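Local structure of dipeptidase AC. Metallo peptidase. MEROPS family M19 (Rhodobacter sphaeroides, 3LY0) at residues A[228-233]-A[348-353]; A[200-203]-A[207-210]. The protein probably hydrolyses dipeptides as a zinc-dependent membrane-dipeptidase-type enzyme, and is captured here with a phosphinate mimic of L-Ala-D-Ala. All blocks are in the same frame, centred on the assembly; numbering follows the deposited sequence.

Contact 1: residues A[228-233]-A[348-353]; sequences PLVATH and YGLLER. With ZN (zinc ion), chain E; LY0 ((2R)-3-[(R)-[(1R)-1-aminoethyl](hydroxy)phosphoryl]-2-methylpropanoic acid), chain C.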
ATOM      1  N   PRO A 228      -6.601  -8.340 -12.685  1.00 10.86           N
ATOM      2  CA  PRO A 228      -6.084  -6.989 -12.954  1.00 11.77           C
ATOM      3  C   PRO A 228      -4.787  -6.735 -12.201  1.00 11.07           C
ATOM      4  O   PRO A 228      -4.596  -7.247 -11.095  1.00 11.60           O
ATOM      5  CB  PRO A 228      -7.200  -6.083 -12.434  1.00 13.35           C
ATOM      6  CG  PRO A 228      -8.456  -6.930 -12.571  1.00 15.39           C
ATOM      7  CD  PRO A 228      -8.017  -8.331 -12.272  1.00 13.86           C
ATOM      8  N   LEU A 229      -3.894  -5.951 -12.800  1.00 10.50           N
ATOM      9  CA  LEU A 229      -2.619  -5.640 -12.162  1.00 10.52           C
ATOM     10  C   LEU A 229      -2.774  -4.457 -11.229  1.00 12.32           C
ATOM     11  O   LEU A 229      -3.379  -3.452 -11.589  1.00 11.69           O
ATOM     12  CB  LEU A 229      -1.558  -5.318 -13.212  1.00 11.89           C
ATOM     13  CG  LEU A 229      -1.273  -6.456 -14.193  1.00 11.18           C
ATOM     14  CD1 LEU A 229      -0.246  -6.010 -15.246  1.00 14.50           C
ATOM     15  CD2 LEU A 229      -0.792  -7.703 -13.459  1.00 15.05           C
ATOM     16  N   VAL A 230      -2.207  -4.574 -10.036  1.00  9.79           N
ATOM     17  CA  VAL A 230      -2.418  -3.567  -9.010  1.00  8.30           C
ATOM     18  C   VAL A 230      -1.101  -3.210  -8.354  1.00  9.05           C
ATOM     19  O   VAL A 230      -0.326  -4.090  -7.998  1.00  9.66           O
ATOM     20  CB  VAL A 230      -3.329  -4.116  -7.898  1.00  8.06           C
ATOM     21  CG1 VAL A 230      -3.513  -3.064  -6.815  1.00 10.16           C
ATOM     22  CG2 VAL A 230      -4.677  -4.568  -8.458  1.00 10.32           C
ATOM     23  N   ALA A 231      -0.855  -1.913  -8.195  1.00  9.32           N
ATOM     24  CA  ALA A 231       0.223  -1.427  -7.340  1.00  7.50           C
ATOM     25  C   ALA A 231      -0.454  -0.541  -6.301  1.00  8.91           C
ATOM     26  O   ALA A 231      -0.986   0.516  -6.644  1.00  9.36           O
ATOM     27  CB  ALA A 231       1.225  -0.636  -8.156  1.00 10.39           C
ATOM     28  N   THR A 232      -0.498  -0.988  -5.049  1.00  9.33           N
ATOM     29  CA  THR A 232      -1.303  -0.278  -4.058  1.00  9.47           C
ATOM     30  C   THR A 232      -0.746   1.075  -3.634  1.00  8.34           C
ATOM     31  O   THR A 232      -1.505   1.940  -3.202  1.00  9.37           O
ATOM     32  CB  THR A 232      -1.511  -1.096  -2.768  1.00  8.97           C
ATOM     33  OG1 THR A 232      -0.242  -1.361  -2.162  1.00  8.23           O
ATOM     34  CG2 THR A 232      -2.261  -2.418  -3.026  1.00 10.12           C
ATOM     35  N   HIS A 233       0.573   1.255  -3.732  1.00  8.81           N
ATOM     36  CA  HIS A 233       1.192   2.494  -3.272  1.00  8.54           C
ATOM     37  C   HIS A 233       2.455   2.815  -4.074  1.00  8.76           C
ATOM     38  O   HIS A 233       3.583   2.678  -3.588  1.00  9.20           O
ATOM     39  CB  HIS A 233       1.389   2.518  -1.729  1.00  9.33           C
ATOM     40  CG  HIS A 233       2.246   1.415  -1.165  1.00  7.78           C
ATOM     41  ND1 HIS A 233       1.956   0.072  -1.322  1.00  8.55           N
ATOM     42  CD2 HIS A 233       3.346   1.466  -0.373  1.00  8.99           C
ATOM     43  CE1 HIS A 233       2.862  -0.649  -0.692  1.00  7.94           C
ATOM     44  NE2 HIS A 233       3.708   0.169  -0.091  1.00  9.16           N
ATOM     45  N   TYR A 348     -13.249   0.137  -5.019  1.00 10.51           N
ATOM     46  CA  TYR A 348     -14.352  -0.808  -4.864  1.00 10.56           C
ATOM     47  C   TYR A 348     -14.577  -1.606  -6.145  1.00 13.84           C
ATOM     48  O   TYR A 348     -14.817  -2.810  -6.089  1.00 12.22           O
ATOM     49  CB  TYR A 348     -15.646  -0.114  -4.415  1.00 12.04           C
ATOM     50  CG  TYR A 348     -15.573   0.604  -3.082  1.00 12.28           C
ATOM     51  CD1 TYR A 348     -14.550   0.354  -2.171  1.00 11.86           C
ATOM     52  CD2 TYR A 348     -16.545   1.531  -2.730  1.00 12.96           C
ATOM     53  CE1 TYR A 348     -14.496   1.016  -0.952  1.00 11.18           C
ATOM     54  CE2 TYR A 348     -16.497   2.202  -1.514  1.00 13.01           C
ATOM     55  CZ  TYR A 348     -15.469   1.940  -0.629  1.00 11.76           C
ATOM     56  OH  TYR A 348     -15.416   2.598   0.578  1.00 13.74           O
ATOM     57  N   GLY A 349     -14.505  -0.934  -7.290  1.00 12.81           N
ATOM     58  CA  GLY A 349     -14.598  -1.614  -8.571  1.00 13.46           C
ATOM     59  C   GLY A 349     -13.474  -2.621  -8.761  1.00 13.96           C
ATOM     60  O   GLY A 349     -13.709  -3.742  -9.205  1.00 12.93           O
ATOM     61  N   LEU A 350     -12.247  -2.218  -8.433  1.00 12.34           N
ATOM     62  CA  LEU A 350     -11.099  -3.112  -8.533  1.00 11.46           C
ATOM     63  C   LEU A 350     -11.315  -4.376  -7.683  1.00 10.88           C
ATOM     64  O   LEU A 350     -11.022  -5.498  -8.123  1.00 11.39           O
ATOM     65  CB  LEU A 350      -9.822  -2.369  -8.109  1.00 12.23           C
ATOM     66  CG  LEU A 350      -8.507  -3.166  -8.097  1.00  9.61           C
ATOM     67  CD1 LEU A 350      -8.379  -4.056  -6.859  1.00 11.80           C
ATOM     68  CD2 LEU A 350      -8.332  -3.989  -9.372  1.00 11.99           C
ATOM     69  N   LEU A 351     -11.819  -4.197  -6.467  1.00 12.25           N
ATOM     70  CA  LEU A 351     -12.055  -5.345  -5.596  1.00 12.41           C
ATOM     71  C   LEU A 351     -13.048  -6.301  -6.234  1.00 14.14           C
ATOM     72  O   LEU A 351     -12.866  -7.511  -6.182  1.00 14.36           O
ATOM     73  CB  LEU A 351     -12.536  -4.913  -4.213  1.00 13.29           C
ATOM     74  CG  LEU A 351     -11.543  -4.079  -3.396  1.00 13.77           C
ATOM     75  CD1 LEU A 351     -12.196  -3.637  -2.087  1.00 15.09           C
ATOM     76  CD2 LEU A 351     -10.245  -4.843  -3.148  1.00 15.92           C
ATOM     77  N   GLU A 352     -14.081  -5.756  -6.866  1.00 14.51           N
ATOM     78  CA  GLU A 352     -15.092  -6.597  -7.498  1.00 15.44           C
ATOM     79  C   GLU A 352     -14.500  -7.339  -8.694  1.00 15.23           C
ATOM     80  O   GLU A 352     -14.786  -8.525  -8.909  1.00 17.36           O
ATOM     81  CB  GLU A 352     -16.325  -5.765  -7.882  1.00 15.95           C
ATOM     82  CG  GLU A 352     -17.092  -5.263  -6.663  1.00 16.13           C
ATOM     83  CD  GLU A 352     -18.217  -4.298  -7.002  1.00 19.49           C
ATOM     84  OE1 GLU A 352     -19.192  -4.247  -6.223  1.00 19.87           O
ATOM     85  OE2 GLU A 352     -18.127  -3.603  -8.036  1.00 21.85           O
ATOM     86  N   ARG A 353     -13.648  -6.657  -9.458  1.00 15.35           N
ATOM     87  CA  ARG A 353     -12.992  -7.293 -10.593  1.00 14.42           C
ATOM     88  C   ARG A 353     -12.014  -8.389 -10.185  1.00 17.47           C
ATOM     89  O   ARG A 353     -11.725  -9.287 -10.973  1.00 20.82           O
ATOM     90  CB  ARG A 353     -12.264  -6.262 -11.459  1.00 16.88           C
ATOM     91  CG  ARG A 353     -13.170  -5.232 -12.101  1.00 19.97           C
ATOM     92  CD  ARG A 353     -12.479  -4.518 -13.257  1.00 23.13           C
ATOM     93  NE  ARG A 353     -11.309  -3.725 -12.863  1.00 17.78           N
ATOM     94  CZ  ARG A 353     -11.378  -2.559 -12.226  1.00 16.35           C
ATOM     95  NH1 ARG A 353     -12.553  -2.052 -11.882  1.00 19.85           N
ATOM     96  NH2 ARG A 353     -10.269  -1.898 -11.927  1.00 16.95           N
TER
HETATM   97 ZN    ZN E 365       5.593  -0.280   1.037  0.65  9.35          ZN
HETATM   98  P   LY0 C 363       6.544   0.885   3.364  1.00 12.30           P
HETATM   99  C1  LY0 C 363       8.198   0.245   5.522  1.00 16.69           C
HETATM  100  N1  LY0 C 363       5.981  -0.847   5.334  1.00 11.58           N
HETATM  101  C2  LY0 C 363       6.749   0.363   5.102  1.00 13.43           C
HETATM  102  C4  LY0 C 363       7.157   2.602   3.139  1.00 13.75           C
HETATM  103  C5  LY0 C 363       8.076   2.809   1.968  1.00 13.92           C
HETATM  104  C6  LY0 C 363       7.560   2.184   0.700  1.00 12.37           C
HETATM  105  C7  LY0 C 363       8.580   4.221   1.810  1.00 16.28           C
HETATM  106  O31 LY0 C 363       5.065   0.767   3.080  1.00 12.01           O
HETATM  107  O32 LY0 C 363       7.308  -0.122   2.441  1.00 11.45           O
HETATM  108  O61 LY0 C 363       8.403   2.043  -0.353  1.00 12.92           O
HETATM  109  O62 LY0 C 363       6.394   1.764   0.608  1.00 11.69           O

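Contact 2: residues A[200-203]-A[207-210]; sequences ECNR and MLDL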
ATOM      1  N   GLU A 200      -1.610 -19.522  -7.503  1.00 13.11           N
ATOM      2  CA  GLU A 200      -2.429 -19.886  -6.351  1.00 13.06           C
ATOM      3  C   GLU A 200      -3.226 -18.695  -5.841  1.00 11.36           C
ATOM      4  O   GLU A 200      -4.383 -18.842  -5.439  1.00 12.90           O
ATOM      5  CB  GLU A 200      -1.577 -20.478  -5.231  1.00 13.75           C
ATOM      6  CG  GLU A 200      -2.377 -21.291  -4.235  1.00 14.23           C
ATOM      7  CD  GLU A 200      -2.994 -22.518  -4.873  1.00 24.39           C
ATOM      8  OE1 GLU A 200      -4.064 -22.959  -4.409  1.00 32.15           O
ATOM      9  OE2 GLU A 200      -2.403 -23.034  -5.845  1.00 26.48           O
ATOM     10  N   CYS A 201      -2.623 -17.507  -5.884  1.00 11.39           N
ATOM     11  CA  CYS A 201      -3.377 -16.306  -5.512  1.00 12.24           C
ATOM     12  C   CYS A 201      -4.529 -16.069  -6.481  1.00 11.69           C
ATOM     13  O   CYS A 201      -5.634 -15.709  -6.068  1.00 12.11           O
ATOM     14  CB  CYS A 201      -2.487 -15.065  -5.428  1.00 10.64           C
ATOM     15  SG  CYS A 201      -1.430 -15.016  -3.964  1.00 12.30           S
ATOM     16  N   ASN A 202      -4.277 -16.263  -7.778  1.00 11.42           N
ATOM     17  CA  ASN A 202      -5.362 -16.171  -8.751  1.00 12.07           C
ATOM     18  C   ASN A 202      -6.495 -17.152  -8.432  1.00 13.89           C
ATOM     19  O   ASN A 202      -7.671 -16.807  -8.499  1.00 14.17           O
ATOM     20  CB  ASN A 202      -4.860 -16.462 -10.168  1.00 15.05           C
ATOM     21  CG  ASN A 202      -4.065 -15.305 -10.794  1.00 13.58           C
ATOM     22  OD1 ASN A 202      -3.461 -15.487 -11.845  1.00 14.58           O
ATOM     23  ND2 ASN A 202      -4.089 -14.119 -10.176  1.00 14.32           N
ATOM     24  N   ARG A 203      -6.134 -18.387  -8.098  1.00 14.04           N
ATOM     25  CA  ARG A 203      -7.144 -19.400  -7.818  1.00 16.55           C
ATOM     26  C   ARG A 203      -7.944 -19.063  -6.563  1.00 13.97           C
ATOM     27  O   ARG A 203      -9.163 -19.217  -6.532  1.00 17.10           O
ATOM     28  CB  ARG A 203      -6.503 -20.782  -7.692  1.00 17.10           C
ATOM     29  CG  ARG A 203      -7.493 -21.917  -7.917  1.00 24.63           C
ATOM     30  CD  ARG A 203      -6.831 -23.274  -7.747  1.00 25.21           C
ATOM     31  NE  ARG A 203      -6.362 -23.468  -6.378  1.00 24.80           N
ATOM     32  CZ  ARG A 203      -7.159 -23.745  -5.350  1.00 25.95           C
ATOM     33  NH1 ARG A 203      -6.649 -23.903  -4.135  1.00 28.96           N
ATOM     34  NH2 ARG A 203      -8.469 -23.854  -5.535  1.00 31.46           N
ATOM     35  N   MET A 207      -5.790 -10.758  -4.095  1.00  9.70           N
ATOM     36  CA  MET A 207      -5.218  -9.694  -4.924  1.00 10.00           C
ATOM     37  C   MET A 207      -3.704  -9.692  -4.806  1.00 10.57           C
ATOM     38  O   MET A 207      -3.164  -9.761  -3.709  1.00 12.12           O
ATOM     39  CB  MET A 207      -5.765  -8.330  -4.478  1.00  9.34           C
ATOM     40  CG  MET A 207      -5.468  -7.139  -5.423  1.00  9.42           C
ATOM     41  SD  MET A 207      -5.690  -5.491  -4.636  1.00  6.63           S
ATOM     42  CE  MET A 207      -4.050  -5.283  -3.931  1.00 13.60           C
ATOM     43  N   LEU A 208      -3.021  -9.605  -5.943  1.00  9.88           N
ATOM     44  CA  LEU A 208      -1.573  -9.449  -5.949  1.00  9.87           C
ATOM     45  C   LEU A 208      -1.209  -7.977  -6.026  1.00  9.85           C
ATOM     46  O   LEU A 208      -1.787  -7.231  -6.814  1.00  9.85           O
ATOM     47  CB  LEU A 208      -0.984 -10.179  -7.151  1.00 10.90           C
ATOM     48  CG  LEU A 208      -1.075 -11.694  -7.049  1.00 11.43           C
ATOM     49  CD1 LEU A 208      -1.071 -12.318  -8.438  1.00 13.18           C
ATOM     50  CD2 LEU A 208       0.073 -12.213  -6.202  1.00 12.90           C
ATOM     51  N   ASP A 209      -0.249  -7.570  -5.204  1.00  9.42           N
ATOM     52  CA  ASP A 209       0.204  -6.187  -5.147  1.00  9.12           C
ATOM     53  C   ASP A 209       1.632  -6.113  -5.688  1.00  9.36           C
ATOM     54  O   ASP A 209       2.542  -6.775  -5.168  1.00 10.47           O
ATOM     55  CB  ASP A 209       0.167  -5.702  -3.698  1.00  9.56           C
ATOM     56  CG  ASP A 209       0.574  -4.242  -3.541  1.00 10.36           C
ATOM     57  OD1 ASP A 209       0.765  -3.526  -4.552  1.00  9.59           O
ATOM     58  OD2 ASP A 209       0.701  -3.811  -2.372  1.00 10.20           O
ATOM     59  N   LEU A 210       1.821  -5.306  -6.727  1.00  8.58           N
ATOM     60  CA  LEU A 210       3.113  -5.164  -7.387  1.00  9.95           C
ATOM     61  C   LEU A 210       4.019  -4.103  -6.767  1.00 10.09           C
ATOM     62  O   LEU A 210       5.193  -4.011  -7.129  1.00  9.18           O
ATOM     63  CB  LEU A 210       2.894  -4.833  -8.863  1.00 11.41           C
ATOM     64  CG  LEU A 210       2.028  -5.828  -9.640  1.00 13.69           C
ATOM     65  CD1 LEU A 210       1.510  -5.187 -10.918  1.00 16.97           C
ATOM     66  CD2 LEU A 210       2.838  -7.066  -9.957  1.00 20.63           C
TER

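Contact 1: residues A[228-233]-A[348-353]
Pro228 and Arg353 have the nearest CA atoms across the contact, 7.3 Å apart, where the lead-in to strand 230-231 meets the last turns of helix 336-354. In this TIM-barrel enzyme the helix packs against the start of the strand, while the loop after the strand's C-terminal end carries His233 to zinc. No hydrogen bond crosses; the contact is apolar. Leu350 has CG anti to its N (chi1 178°), which sets CD2 against two partners: Val230 CG2 at 3.8 Å, meeting tip to tip, and Pro228 CB at 3.9 Å. Met207 also touches Leu350. Cut back to alanine, this position would probably leave a gap beside Met207, with Val230 CG2 and Pro228 CB missing their methyl partner. Pro228 CG rests on Arg353 CB at 4.0 Å. The Arg353 chain bends at chi3, bringing one guanidinium face, toward its rim, near CA of Leu350 in the same helix, while NH2 bonds to Arg258 O. At the other end of 228-233, His233 shares zinc with Glu139, His212 and three inhibitor oxygens. Its NE2 binds the metal at 2.2 Å, and its ND1, by a bond near the ring plane, donates to Thr232 OG1 at 2.8 Å, fixing the ring's rotation.

Contact 2: residues A[200-203]-A[207-210]
Leu208 sends its isobutyl group against helix 192-204, where two successive residues receive it. Its CD2 methyl lies 3.9 Å from Cys201 SG and equally close to Cys201 CB, while its CG sits 4.0 Å from that same CB, so the cysteine is met along its whole short side chain. The second methyl, CD1, comes within 3.9 Å of Asn202 ND2, the two side chains crossing at about a right angle. All three residues are buried, and no hydrogen bond spans the segments. In Leu208 a chi1 of -70° aims CG at the helix, and chi2 of 155° then turns CD2 to Cys201 and CD1 to Asn202. Cys201 and Met207 have the nearest CA atoms, 6.9 Å apart, although the Met207 side chain turns away from the helix.

A short connection between helix and strand closes a beta-alpha-beta crossover, the repeating element of TIM barrels: strand 159-163 pairs in parallel with 207-208, and helix 192-204 lies on the way between them. Leu162 of the first strand also touches Cys201. Next to Leu208, Asp209 OD1 accepts from Ser211 N.

Farther out, the Asn202 amide is held at both ends by the loop following helix 215-224: OD1 takes Asp226 N and ND2 pairs with Ser225 OG. Those bonds fix the amide beside the leucine methyl. On the outer side of the helix, Arg203 grips Glu200, three residues back, side-on, NH1 and NE both reaching the single oxygen OE1. The bond from Arg203 NH1 to Glu200 OE1, 2.8 Å long, meets the oxygen nearly head-on, whereas NE at 3.1 Å approaches it from above the carboxylate plane.

How the contacts relate
From the N terminus, helix 192-204 comes first and contact 2 closes a short loop, turning at once into strand 207-208. Helix 215-224 follows, then strand 230-231, in the 228-233 segment of contact 1; 114 residues separate that segment from 348-353 in helix 336-354. The loops run in series: neither nests in nor crosses the other. Their centres are 11 Å apart, and the neighbouring strands join them directly. Leu210 N lies 2.8 Å from Val230 O, a probable backbone hydrogen bond, and Asp209 OD2 lies 2.6 Å from Thr232 OG1. Contact 2 thus ties a strand to its preceding helix, whereas contact 1 brings the C-terminal helix onto the barrel.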